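PDB 4W8Z: CRISPR system Cmr subunit Cmr1-1 from Pyrococcus furiosus, which caps the type III-B Cmr ribonucleoprotein complex together with Cmr6, binding RNA in CRISPR defence against viruses and other mobile genetic elements. Local coordinates for residues 12-17 and 166-171; 17-22 and 118-123; 37-42 and 78-83; 142-147 and 179-184; 150-155 and 298-303. All coordinates share one frame; numbering follows the deposited sequence.

Contact 1: residues 12-17 and 166-171; sequences FEIESI and MKIVRA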
# COMPACT_ATOMS: atom_id res chain seq x y z
N PHE A 12 -5.92 3.47 18.59
CA PHE A 12 -4.63 3.71 17.96
C PHE A 12 -4.39 5.17 17.64
O PHE A 12 -5.31 5.90 17.28
CB PHE A 12 -4.50 2.90 16.66
CG PHE A 12 -4.60 1.42 16.84
CD1 PHE A 12 -3.46 0.66 17.03
CD2 PHE A 12 -5.83 0.79 16.82
CE1 PHE A 12 -3.55 -0.71 17.19
CE2 PHE A 12 -5.92 -0.58 16.98
CZ PHE A 12 -4.78 -1.33 17.17
N GLU A 13 -3.14 5.60 17.76
CA GLU A 13 -2.70 6.85 17.15
C GLU A 13 -1.67 6.54 16.08
O GLU A 13 -0.62 5.98 16.37
CB GLU A 13 -2.11 7.81 18.19
CG GLU A 13 -3.08 8.86 18.70
CD GLU A 13 -2.37 10.06 19.30
OE1 GLU A 13 -2.81 10.55 20.36
OE2 GLU A 13 -1.38 10.52 18.69
N ILE A 14 -1.99 6.87 14.83
CA ILE A 14 -1.02 6.68 13.76
C ILE A 14 -0.48 8.03 13.29
O ILE A 14 -1.12 9.06 13.45
CB ILE A 14 -1.63 5.91 12.56
CG1 ILE A 14 -2.52 6.82 11.71
CG2 ILE A 14 -2.39 4.69 13.05
CD1 ILE A 14 -3.08 6.15 10.47
N GLU A 15 0.73 8.01 12.76
CA GLU A 15 1.40 9.22 12.32
C GLU A 15 1.92 9.05 10.90
O GLU A 15 2.40 7.97 10.53
CB GLU A 15 2.53 9.58 13.29
CG GLU A 15 3.37 10.77 12.87
CD GLU A 15 4.51 11.06 13.83
OE1 GLU A 15 4.25 11.16 15.05
OE2 GLU A 15 5.67 11.18 13.37
N SER A 16 1.83 10.11 10.10
CA SER A 16 2.35 10.09 8.74
C SER A 16 3.88 10.12 8.74
O SER A 16 4.50 10.98 9.37
CB SER A 16 1.80 11.26 7.94
OG SER A 16 0.39 11.21 7.85
N ILE A 17 4.48 9.18 8.02
CA ILE A 17 5.92 9.18 7.81
C ILE A 17 6.24 10.00 6.56
O ILE A 17 7.22 10.75 6.53
CB ILE A 17 6.47 7.76 7.66
CG1 ILE A 17 6.41 7.03 9.00
CG2 ILE A 17 7.89 7.78 7.11
CD1 ILE A 17 6.62 5.54 8.89
N MET A 166 2.43 5.17 6.99
CA MET A 166 2.05 5.42 8.37
C MET A 166 2.86 4.61 9.37
O MET A 166 3.44 3.57 9.02
CB MET A 166 0.56 5.13 8.56
CG MET A 166 -0.33 5.94 7.64
SD MET A 166 -0.40 7.67 8.15
CE MET A 166 -0.94 8.44 6.62
N LYS A 167 2.91 5.09 10.60
CA LYS A 167 3.44 4.30 11.71
C LYS A 167 2.53 4.49 12.93
O LYS A 167 1.81 5.47 13.02
CB LYS A 167 4.88 4.71 12.04
CG LYS A 167 5.01 5.98 12.86
CD LYS A 167 6.45 6.43 12.91
CE LYS A 167 6.80 7.06 14.24
NZ LYS A 167 8.28 7.21 14.39
N ILE A 168 2.57 3.52 13.84
CA ILE A 168 1.81 3.62 15.08
C ILE A 168 2.67 4.25 16.17
O ILE A 168 3.70 3.69 16.54
CB ILE A 168 1.31 2.24 15.55
CG1 ILE A 168 0.34 1.65 14.52
CG2 ILE A 168 0.65 2.35 16.91
CD1 ILE A 168 -0.09 0.24 14.84
N VAL A 169 2.27 5.41 16.68
CA VAL A 169 3.04 6.06 17.72
C VAL A 169 2.64 5.57 19.11
O VAL A 169 3.50 5.34 19.96
CB VAL A 169 2.91 7.60 17.66
CG1 VAL A 169 3.82 8.17 16.59
CG2 VAL A 169 1.48 8.02 17.43
N ARG A 170 1.35 5.40 19.34
CA ARG A 170 0.89 4.80 20.59
C ARG A 170 -0.47 4.15 20.42
O ARG A 170 -1.25 4.53 19.54
CB ARG A 170 0.84 5.83 21.71
CG ARG A 170 -0.30 6.83 21.60
CD ARG A 170 -0.26 7.81 22.76
NE ARG A 170 1.01 8.53 22.79
CZ ARG A 170 1.22 9.68 22.17
NH1 ARG A 170 0.24 10.24 21.48
NH2 ARG A 170 2.40 10.27 22.24
N ALA A 171 -0.74 3.16 21.26
CA ALA A 171 -1.96 2.38 21.15
C ALA A 171 -2.32 1.70 22.46
O ALA A 171 -1.50 1.61 23.37
CB ALA A 171 -1.82 1.34 20.05
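F12 and A171 face each other at one end of an antiparallel strand pair. The pair belongs to the four-stranded sheet of a ferredoxin-like domain, the fold of RAMP proteins, and joins its first and last strands. On the side of the sheet that carries F12, I14, S16, M166 and I168 the contact is mostly apolar. F12 CD1 lies 3.5 Å from A171 CB, and I168 CD1 comes to the same ring carbon from an oblique direction. The I14 and M166 side chains cross, and I14 CD1 comes within 3.9 Å of M166 SD. A bend at chi2 (-72°) places M166 SD there. M166 CE lies beside S16 OG, which is hydrogen-bonded to T20. Helix 136-152 covers F12 and I168. The backbone slips by one residue at a beta bulge. E13 N donates to R170 O (2.8 Å), while E13 O accepts from V169 N (3.0 Å). Farther along, E15 and K167 exchange two backbone bonds. The charged residues lie on the opposite face. E15 OE1 touches V169 CG1 and is salt-bridged to R126; K167 NZ is paired with E290. E13 and R170 run side by side in the same direction. E13 OE1 also holds R128 in a salt bridge. E13 OE2 forms its own salt bridge to R170 NH1 at 3.2 Å, with the carboxylate and guanidinium planes 87° apart.

Contact 2: residues 17-22 and 118-123; sequences ITSTHL and THYYPP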
# COMPACT_ATOMS: atom_id res chain seq x y z
N ILE A 17 4.48 9.18 8.02
CA ILE A 17 5.92 9.18 7.81
C ILE A 17 6.24 10.00 6.56
O ILE A 17 7.22 10.75 6.53
CB ILE A 17 6.47 7.76 7.66
CG1 ILE A 17 6.41 7.03 9.00
CG2 ILE A 17 7.89 7.78 7.11
CD1 ILE A 17 6.62 5.54 8.89
N THR A 18 5.40 9.87 5.54
CA THR A 18 5.54 10.64 4.32
C THR A 18 4.33 11.56 4.12
O THR A 18 3.31 11.38 4.78
CB THR A 18 5.69 9.74 3.08
OG1 THR A 18 4.62 8.78 3.05
CG2 THR A 18 7.02 9.00 3.11
N SER A 19 4.47 12.53 3.23
CA SER A 19 3.40 13.48 2.92
C SER A 19 2.11 12.73 2.59
O SER A 19 2.12 11.80 1.79
CB SER A 19 3.79 14.39 1.76
OG SER A 19 5.07 14.97 1.98
N THR A 20 1.02 13.14 3.22
CA THR A 20 -0.25 12.43 3.08
C THR A 20 -1.28 13.32 2.39
O THR A 20 -1.43 14.49 2.74
CB THR A 20 -0.79 11.97 4.45
OG1 THR A 20 0.15 11.06 5.05
CG2 THR A 20 -2.13 11.27 4.30
N HIS A 21 -1.98 12.76 1.40
CA HIS A 21 -2.94 13.53 0.61
C HIS A 21 -4.32 12.88 0.58
O HIS A 21 -4.59 12.01 -0.24
CB HIS A 21 -2.41 13.72 -0.80
CG HIS A 21 -1.15 14.52 -0.87
ND1 HIS A 21 -1.13 15.86 -1.20
CD2 HIS A 21 0.14 14.17 -0.65
CE1 HIS A 21 0.11 16.30 -1.18
NE2 HIS A 21 0.91 15.30 -0.84
N LEU A 22 -5.20 13.33 1.47
CA LEU A 22 -6.55 12.79 1.56
C LEU A 22 -7.48 13.61 0.68
O LEU A 22 -7.96 14.66 1.08
CB LEU A 22 -7.02 12.77 3.01
CG LEU A 22 -6.01 12.14 3.97
CD1 LEU A 22 -6.53 12.11 5.39
CD2 LEU A 22 -5.64 10.75 3.50
N THR A 118 -4.34 22.92 -2.10
CA THR A 118 -3.55 23.95 -1.43
C THR A 118 -2.93 23.44 -0.14
O THR A 118 -1.89 23.93 0.30
CB THR A 118 -4.40 25.20 -1.13
OG1 THR A 118 -5.69 24.80 -0.65
CG2 THR A 118 -4.57 26.04 -2.38
N HIS A 119 -3.57 22.45 0.47
CA HIS A 119 -3.08 21.89 1.72
C HIS A 119 -2.89 20.38 1.66
O HIS A 119 -3.51 19.70 0.84
CB HIS A 119 -4.02 22.26 2.87
CG HIS A 119 -4.18 23.73 3.08
ND1 HIS A 119 -4.97 24.51 2.26
CD2 HIS A 119 -3.66 24.56 4.01
CE1 HIS A 119 -4.92 25.76 2.67
NE2 HIS A 119 -4.14 25.82 3.74
N TYR A 120 -2.04 19.87 2.54
CA TYR A 120 -1.80 18.44 2.66
C TYR A 120 -1.49 18.11 4.11
O TYR A 120 -1.48 19.00 4.97
CB TYR A 120 -0.65 17.99 1.75
CG TYR A 120 0.73 18.42 2.21
CD1 TYR A 120 1.08 19.75 2.33
CD2 TYR A 120 1.71 17.47 2.49
CE1 TYR A 120 2.34 20.13 2.75
CE2 TYR A 120 2.97 17.84 2.90
CZ TYR A 120 3.29 19.17 3.03
OH TYR A 120 4.55 19.52 3.44
N TYR A 121 -1.24 16.84 4.40
CA TYR A 121 -0.81 16.43 5.73
C TYR A 121 0.66 16.04 5.69
O TYR A 121 1.02 14.98 5.18
CB TYR A 121 -1.65 15.27 6.25
CG TYR A 121 -3.06 15.64 6.66
CD1 TYR A 121 -3.31 16.37 7.82
CD2 TYR A 121 -4.15 15.24 5.89
CE1 TYR A 121 -4.59 16.70 8.19
CE2 TYR A 121 -5.45 15.58 6.26
CZ TYR A 121 -5.66 16.30 7.41
OH TYR A 121 -6.94 16.63 7.78
N PRO A 122 1.53 16.91 6.23
CA PRO A 122 2.98 16.68 6.19
C PRO A 122 3.41 15.61 7.18
O PRO A 122 2.62 15.28 8.08
CB PRO A 122 3.56 18.05 6.58
CG PRO A 122 2.51 18.64 7.45
CD PRO A 122 1.19 18.19 6.89
N PRO A 123 4.62 15.04 7.01
CA PRO A 123 5.16 14.07 7.96
C PRO A 123 5.03 14.55 9.40
O PRO A 123 5.44 15.67 9.71
CB PRO A 123 6.63 13.96 7.55
CG PRO A 123 6.61 14.24 6.09
CD PRO A 123 5.53 15.26 5.87
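I17 meets P123 where the loop after strand 8-16 begins, with I17 O 3.4 Å from P123 CB. T18 contributes mainly backbone here. Its OG1 is turned to other partners and is hydrogen-bonded to G162 O and S165 N. S19 packs against two residues. Its CB and OG lie near Y120 CE2, and OG is also 3.9 Å from P123 CD. T20 makes the central link. T20 N donates to Y121 O (2.7 Å) and T20 O accepts from Y121 N (2.9 Å), a closed pair of backbone bonds. T20 OG1 is hydrogen-bonded to S16. H21 CE1 lies 3.5 Å from Y120 CB. The H21 and Y120 rings are nearly parallel, 19° apart, but slid so far that they barely overlap. Set between its backbone N and carbonyl carbon (chi1 73°), Y120 CG comes to 4.0 Å from H21 CE1. L22 crosses Y121 at about a right angle, L22 CD1 3.7 Å from Y121 CE2, while F127 meets the Y121 ring edge-to-face. The arrangement is an isolated antiparallel beta bridge. It ties the connection between the first strand and first helix of the ferredoxin-like domain to the approach to strand 126-133.

Contact 3: residues 37-42 and 78-83; sequences SIKGAM and VKISVT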
# COMPACT_ATOMS: atom_id res chain seq x y z
N SER A 37 -9.21 5.91 1.88
CA SER A 37 -9.33 6.37 3.26
C SER A 37 -8.81 5.27 4.17
O SER A 37 -8.53 4.16 3.72
CB SER A 37 -10.78 6.71 3.60
OG SER A 37 -11.58 5.53 3.65
N ILE A 38 -8.68 5.57 5.46
CA ILE A 38 -8.26 4.57 6.43
C ILE A 38 -9.27 3.42 6.50
O ILE A 38 -8.89 2.25 6.47
CB ILE A 38 -8.06 5.18 7.82
CG1 ILE A 38 -6.95 6.22 7.77
CG2 ILE A 38 -7.75 4.11 8.85
CD1 ILE A 38 -6.55 6.75 9.13
N LYS A 39 -10.56 3.77 6.56
CA LYS A 39 -11.62 2.76 6.57
C LYS A 39 -11.60 1.93 5.30
O LYS A 39 -11.74 0.71 5.34
CB LYS A 39 -12.99 3.42 6.74
CG LYS A 39 -13.12 4.31 7.96
CD LYS A 39 -14.57 4.73 8.17
CE LYS A 39 -14.69 5.79 9.25
NZ LYS A 39 -16.10 6.21 9.44
N GLY A 40 -11.41 2.60 4.16
CA GLY A 40 -11.40 1.94 2.87
C GLY A 40 -10.20 1.02 2.70
O GLY A 40 -10.32 -0.08 2.16
N ALA A 41 -9.04 1.48 3.16
CA ALA A 41 -7.82 0.70 3.06
C ALA A 41 -7.82 -0.51 3.99
O ALA A 41 -7.29 -1.57 3.64
CB ALA A 41 -6.62 1.58 3.35
N MET A 42 -8.43 -0.36 5.17
CA MET A 42 -8.61 -1.47 6.10
C MET A 42 -9.45 -2.56 5.44
O MET A 42 -9.12 -3.75 5.51
CB MET A 42 -9.27 -1.01 7.40
CG MET A 42 -8.34 -0.28 8.36
SD MET A 42 -9.20 0.29 9.84
CE MET A 42 -9.87 -1.25 10.44
N VAL A 78 -18.55 -3.87 13.08
CA VAL A 78 -17.52 -3.07 13.73
C VAL A 78 -17.74 -1.59 13.44
O VAL A 78 -18.18 -1.21 12.35
CB VAL A 78 -16.10 -3.49 13.26
CG1 VAL A 78 -15.92 -3.26 11.77
CG2 VAL A 78 -15.03 -2.74 14.04
N LYS A 79 -17.47 -0.75 14.44
CA LYS A 79 -17.54 0.70 14.27
C LYS A 79 -16.14 1.30 14.23
O LYS A 79 -15.39 1.21 15.20
CB LYS A 79 -18.36 1.34 15.39
CG LYS A 79 -18.48 2.85 15.29
CD LYS A 79 -19.02 3.45 16.58
CE LYS A 79 -19.06 4.97 16.51
NZ LYS A 79 -19.34 5.57 17.85
N ILE A 80 -15.79 1.92 13.11
CA ILE A 80 -14.47 2.52 12.94
C ILE A 80 -14.54 4.04 12.97
O ILE A 80 -15.22 4.64 12.15
CB ILE A 80 -13.81 2.08 11.62
CG1 ILE A 80 -13.76 0.56 11.53
CG2 ILE A 80 -12.42 2.69 11.49
CD1 ILE A 80 -13.37 0.04 10.16
N SER A 81 -13.85 4.65 13.92
CA SER A 81 -13.86 6.10 14.05
C SER A 81 -12.47 6.69 13.81
O SER A 81 -11.50 6.32 14.48
CB SER A 81 -14.37 6.50 15.44
OG SER A 81 -15.63 5.91 15.69
N VAL A 82 -12.38 7.60 12.85
CA VAL A 82 -11.11 8.22 12.50
C VAL A 82 -11.19 9.73 12.64
O VAL A 82 -11.93 10.39 11.92
CB VAL A 82 -10.68 7.87 11.06
CG1 VAL A 82 -9.25 8.32 10.82
CG2 VAL A 82 -10.82 6.38 10.79
N THR A 83 -10.43 10.29 13.57
CA THR A 83 -10.36 11.74 13.71
C THR A 83 -8.91 12.21 13.58
O THR A 83 -8.04 11.74 14.31
CB THR A 83 -10.94 12.23 15.06
OG1 THR A 83 -10.32 11.52 16.14
CG2 THR A 83 -12.45 11.99 15.11
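Helix 38-42, which bears I38, K39 and M42, runs at 137° to strand 79-83, where I80 and V82 receive them; the axes of these short segments approach to 9.8 Å. S37 is the N-cap. Its OG accepts from G40 N at 3.0 Å and closes the first turn. Across the gap the contact is made by side chains. I38 crosses V82 obliquely, and its CD1 reaches V82 CG1 at 3.6 Å. M42 and I80 point at each other tip to tip, with M42 CE 3.7 Å from I80 CD1. A bend at chi3 (57°) places that methyl. K39 is different. Its chain is extended beyond CG and slides past I80 and V82 in the opposite direction to theirs. K39 CG touches I80 CG2 at 3.9 Å. Farther out, K39 CE lies 3.2 Å from I80 O, and K39 NZ is 3.3 Å from the same oxygen. The aliphatic part of K39 therefore lies against the outer part of the apolar patch, while M42 lies on its buried side. The contact packs the first helix of the ferredoxin-like domain on strand 79-84, one of the two edge strands of its sheet. L149 of helix 136-152 touches I38 and M42. V129 and L131 of strand 126-133 continue the floor beneath I38, M42 and I80, and F69 of helix 58-69 adds to the cover of I80.

Contact 4: residues 142-147 and 179-184; sequences ATLSLW and LGLTTE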
# COMPACT_ATOMS: atom_id res chain seq x y z
N ALA A 142 -10.54 -6.85 12.52
CA ALA A 142 -10.46 -5.42 12.25
C ALA A 142 -9.06 -4.90 12.57
O ALA A 142 -8.46 -4.16 11.78
CB ALA A 142 -11.51 -4.66 13.05
N THR A 143 -8.54 -5.29 13.72
CA THR A 143 -7.22 -4.86 14.16
C THR A 143 -6.11 -5.42 13.27
O THR A 143 -5.16 -4.72 12.93
CB THR A 143 -6.97 -5.26 15.63
OG1 THR A 143 -7.66 -4.34 16.49
CG2 THR A 143 -5.49 -5.22 15.97
N LEU A 144 -6.25 -6.68 12.88
CA LEU A 144 -5.31 -7.29 11.95
C LEU A 144 -5.26 -6.51 10.65
O LEU A 144 -4.19 -6.26 10.10
CB LEU A 144 -5.68 -8.75 11.69
CG LEU A 144 -5.21 -9.74 12.75
CD1 LEU A 144 -5.91 -11.07 12.60
CD2 LEU A 144 -3.70 -9.93 12.68
N SER A 145 -6.44 -6.11 10.16
CA SER A 145 -6.54 -5.30 8.96
C SER A 145 -5.76 -4.00 9.10
O SER A 145 -4.94 -3.66 8.24
CB SER A 145 -8.00 -4.98 8.65
OG SER A 145 -8.70 -6.17 8.33
N LEU A 146 -6.01 -3.28 10.18
CA LEU A 146 -5.33 -2.02 10.45
C LEU A 146 -3.83 -2.22 10.61
O LEU A 146 -3.03 -1.42 10.12
CB LEU A 146 -5.90 -1.34 11.70
CG LEU A 146 -5.19 -0.07 12.15
CD1 LEU A 146 -5.14 0.96 11.05
CD2 LEU A 146 -5.90 0.50 13.35
N TRP A 147 -3.45 -3.30 11.30
CA TRP A 147 -2.04 -3.66 11.43
C TRP A 147 -1.41 -3.82 10.05
O TRP A 147 -0.29 -3.35 9.82
CB TRP A 147 -1.88 -4.96 12.22
CG TRP A 147 -0.44 -5.36 12.44
CD1 TRP A 147 0.31 -5.12 13.55
CD2 TRP A 147 0.41 -6.05 11.52
NE1 TRP A 147 1.58 -5.63 13.38
CE2 TRP A 147 1.67 -6.20 12.14
CE3 TRP A 147 0.23 -6.56 10.22
CZ2 TRP A 147 2.74 -6.83 11.52
CZ3 TRP A 147 1.30 -7.19 9.60
CH2 TRP A 147 2.54 -7.32 10.25
N LEU A 179 -2.21 -11.64 20.38
CA LEU A 179 -1.64 -12.34 19.23
C LEU A 179 -0.11 -12.34 19.24
O LEU A 179 0.52 -12.95 18.38
CB LEU A 179 -2.13 -11.71 17.93
CG LEU A 179 -3.64 -11.68 17.68
CD1 LEU A 179 -3.92 -11.12 16.31
CD2 LEU A 179 -4.24 -13.06 17.83
N GLY A 180 0.48 -11.66 20.22
CA GLY A 180 1.93 -11.58 20.32
C GLY A 180 2.55 -10.71 19.24
O GLY A 180 3.68 -10.95 18.81
N LEU A 181 1.81 -9.71 18.79
CA LEU A 181 2.31 -8.78 17.79
C LEU A 181 2.78 -7.48 18.42
O LEU A 181 2.57 -7.24 19.61
CB LEU A 181 1.24 -8.51 16.74
CG LEU A 181 0.98 -9.68 15.80
CD1 LEU A 181 -0.23 -9.41 14.92
CD2 LEU A 181 2.21 -9.95 14.95
N THR A 182 3.44 -6.65 17.62
CA THR A 182 3.99 -5.39 18.11
C THR A 182 3.33 -4.22 17.40
O THR A 182 2.53 -4.41 16.49
CB THR A 182 5.52 -5.32 17.89
OG1 THR A 182 5.80 -5.22 16.49
CG2 THR A 182 6.20 -6.56 18.45
N THR A 183 3.67 -3.00 17.82
CA THR A 183 3.16 -1.80 17.17
C THR A 183 4.28 -1.06 16.46
O THR A 183 4.09 0.02 15.91
CB THR A 183 2.48 -0.86 18.18
OG1 THR A 183 3.36 -0.62 19.28
CG2 THR A 183 1.20 -1.47 18.70
N GLU A 184 5.46 -1.68 16.47
CA GLU A 184 6.63 -1.13 15.80
C GLU A 184 7.63 -2.25 15.53
O GLU A 184 7.64 -3.27 16.23
CB GLU A 184 7.27 -0.02 16.63
CG GLU A 184 7.77 -0.46 17.99
CD GLU A 184 6.65 -0.66 19.00
OE1 GLU A 184 5.90 0.31 19.25
OE2 GLU A 184 6.51 -1.78 19.53
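W147 CG stands anti to the backbone N (chi1 -177°), and L144 CG stands anti to the carbonyl carbon (chi1 -81°); from these starts the indole and the leucine branches meet L179, L181 and T182. L144 crosses L179 obliquely, with CD2 3.8 Å from L179 CD1. The same L144 CD2 lies 4.2 Å from L181 CD1, and these two chains cross at about a right angle. One methyl of L144 thus meets both leucines of the loop. The indole of W147 is met in two ways. L181 CD1 lies over one face of the ring. T182 O comes in at the edge, in the ring plane, 3.5 Å from W147 NE1. The loop holds its own shape. G180 has positive phi (72°) and closes helix 174-178 with a Schellman motif, after which L181 points toward helix 136-152. Farther on, T182 OG1 donates to E184 O at 2.7 Å, and T183 OG1 donates to E184 OE1 from above the carboxylate plane. S194, L195 and V198 of helix 188-206 pack against W147, and L49 of helix 38-54 backs L144. The arrangement is apolar packing on the second helix of the ferredoxin-like domain. The loop that follows its last strand and the short helix 174-178 folds back over that helix.

Contact 5: residues 150-155 and 298-303; sequences VSLGSV and RIIKFF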
# COMPACT_ATOMS: atom_id res chain seq x y z
N VAL A 150 -0.92 -0.44 8.15
CA VAL A 150 0.24 0.32 8.60
C VAL A 150 1.55 -0.36 8.20
O VAL A 150 2.51 0.30 7.83
CB VAL A 150 0.20 0.52 10.13
CG1 VAL A 150 1.44 1.27 10.61
CG2 VAL A 150 -1.06 1.27 10.54
N SER A 151 1.56 -1.69 8.25
CA SER A 151 2.78 -2.46 7.99
C SER A 151 3.14 -2.58 6.50
O SER A 151 4.33 -2.56 6.15
CB SER A 151 2.65 -3.86 8.58
OG SER A 151 2.54 -3.79 9.99
N LEU A 152 2.14 -2.70 5.64
CA LEU A 152 2.40 -2.92 4.21
C LEU A 152 1.69 -1.93 3.29
O LEU A 152 2.02 -1.83 2.10
CB LEU A 152 1.98 -4.34 3.83
CG LEU A 152 2.57 -5.50 4.64
CD1 LEU A 152 1.72 -6.73 4.46
CD2 LEU A 152 4.01 -5.77 4.24
N GLY A 153 0.72 -1.20 3.83
CA GLY A 153 -0.07 -0.31 3.00
C GLY A 153 0.23 1.16 3.22
O GLY A 153 1.34 1.53 3.60
N SER A 154 -0.78 1.98 2.97
CA SER A 154 -0.69 3.44 3.02
C SER A 154 -2.04 4.00 2.60
O SER A 154 -2.90 3.25 2.15
CB SER A 154 0.42 3.96 2.11
OG SER A 154 0.31 3.39 0.82
N VAL A 155 -2.23 5.31 2.74
CA VAL A 155 -3.51 5.92 2.40
C VAL A 155 -3.37 7.21 1.60
O VAL A 155 -2.37 7.92 1.69
CB VAL A 155 -4.34 6.22 3.67
CG1 VAL A 155 -4.67 4.94 4.42
CG2 VAL A 155 -3.59 7.19 4.57
N ARG A 298 10.15 0.49 1.33
CA ARG A 298 9.36 -0.73 1.37
C ARG A 298 8.72 -1.01 0.02
O ARG A 298 8.07 -0.14 -0.56
CB ARG A 298 8.29 -0.65 2.45
CG ARG A 298 7.42 -1.89 2.55
CD ARG A 298 6.40 -1.76 3.65
NE ARG A 298 5.49 -0.64 3.41
CZ ARG A 298 5.06 0.20 4.35
NH1 ARG A 298 5.46 0.05 5.60
NH2 ARG A 298 4.24 1.19 4.03
N ILE A 299 8.90 -2.23 -0.49
CA ILE A 299 8.32 -2.63 -1.76
C ILE A 299 7.45 -3.86 -1.58
O ILE A 299 7.86 -4.83 -0.95
CB ILE A 299 9.41 -2.93 -2.81
CG1 ILE A 299 10.24 -1.68 -3.07
CG2 ILE A 299 8.79 -3.43 -4.10
CD1 ILE A 299 11.72 -1.92 -2.94
N ILE A 300 6.23 -3.83 -2.13
CA ILE A 300 5.41 -5.03 -2.13
C ILE A 300 4.93 -5.36 -3.55
O ILE A 300 4.53 -4.47 -4.30
CB ILE A 300 4.20 -4.90 -1.15
CG1 ILE A 300 3.37 -6.19 -1.14
CG2 ILE A 300 3.34 -3.70 -1.50
CD1 ILE A 300 2.47 -6.33 0.06
N LYS A 301 5.01 -6.64 -3.91
CA LYS A 301 4.60 -7.11 -5.23
C LYS A 301 3.48 -8.15 -5.13
O LYS A 301 3.64 -9.16 -4.45
CB LYS A 301 5.80 -7.70 -5.98
CG LYS A 301 6.75 -6.65 -6.52
CD LYS A 301 8.07 -7.25 -7.00
CE LYS A 301 8.96 -7.59 -5.82
NZ LYS A 301 10.34 -7.96 -6.25
N PHE A 302 2.36 -7.91 -5.80
CA PHE A 302 1.19 -8.79 -5.70
C PHE A 302 1.02 -9.73 -6.89
O PHE A 302 0.81 -9.28 -8.01
CB PHE A 302 -0.09 -7.96 -5.56
CG PHE A 302 -0.15 -7.14 -4.31
CD1 PHE A 302 -0.48 -7.73 -3.10
CD2 PHE A 302 0.09 -5.78 -4.34
CE1 PHE A 302 -0.55 -6.98 -1.94
CE2 PHE A 302 0.03 -5.02 -3.19
CZ PHE A 302 -0.29 -5.62 -1.99
N PHE A 303 1.06 -11.03 -6.64
CA PHE A 303 0.91 -12.01 -7.72
C PHE A 303 -0.46 -12.68 -7.67
O PHE A 303 -0.81 -13.30 -6.67
CB PHE A 303 2.02 -13.06 -7.66
CG PHE A 303 3.41 -12.49 -7.62
CD1 PHE A 303 3.94 -11.84 -8.73
CD2 PHE A 303 4.20 -12.59 -6.48
CE1 PHE A 303 5.22 -11.31 -8.70
CE2 PHE A 303 5.48 -12.07 -6.44
CZ PHE A 303 5.98 -11.42 -7.56
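S151 O lies over one face of the R298 guanidinium, 2.9 Å from R298 NH1 and within 3.5 Å of R298 CZ and NE. The place is the junction between the N-terminal ferredoxin-like domain and the sheet of the C-terminal Cmr1-like region. R298 comes from strand 294-302, and the carbonyls come from the last part of helix 136-152 and the loop after it. The approach of R298 NH1 to S151 O has too poor an angle for a hydrogen bond. The same holds for G153 O, 3.0 Å from R298 NH2. The guanidinium is instead laid over the backbone, with L152 CA 3.9 Å from its plane and offset toward the rim. Carbonyl oxygens gathered here probably favour the positive charge. A bend at chi3 (61°) places R298 NE near S151 O. G153 then leads into the glycine-rich loop before strand 166-172, a feature of RAMP proteins. Next to R298 on the same side of the strand, I300 makes the apolar half of the contact. W45 of helix 38-54 and V228 of strand 226-231 touch both I300 and L152. Here I300 CD1 rests 4.3 Å from L152 CB.

From the N terminus, strand 8-16 opens contact 1, and its pairing with strand 166-172 closes a loop of nearly 150 residues, the longest among the five contacts. Contact 2 opens next, sharing I17, and closes at 118-123 within that loop. Contact 3 is shorter still and lies within contact 2 along the chain; it sets helix 38-54 on strand 79-84. Contacts 4 and 5 both start on helix 136-152. Each crosses contact 1, and they cross each other. Contact 4 closes just beyond the last strand of the sheet. Contact 5 runs on to strand 294-302 and ties the N-terminal domain to the C-terminal sheet. V155 touches contacts 1, 2 and 3, and M42 packs on contact 4.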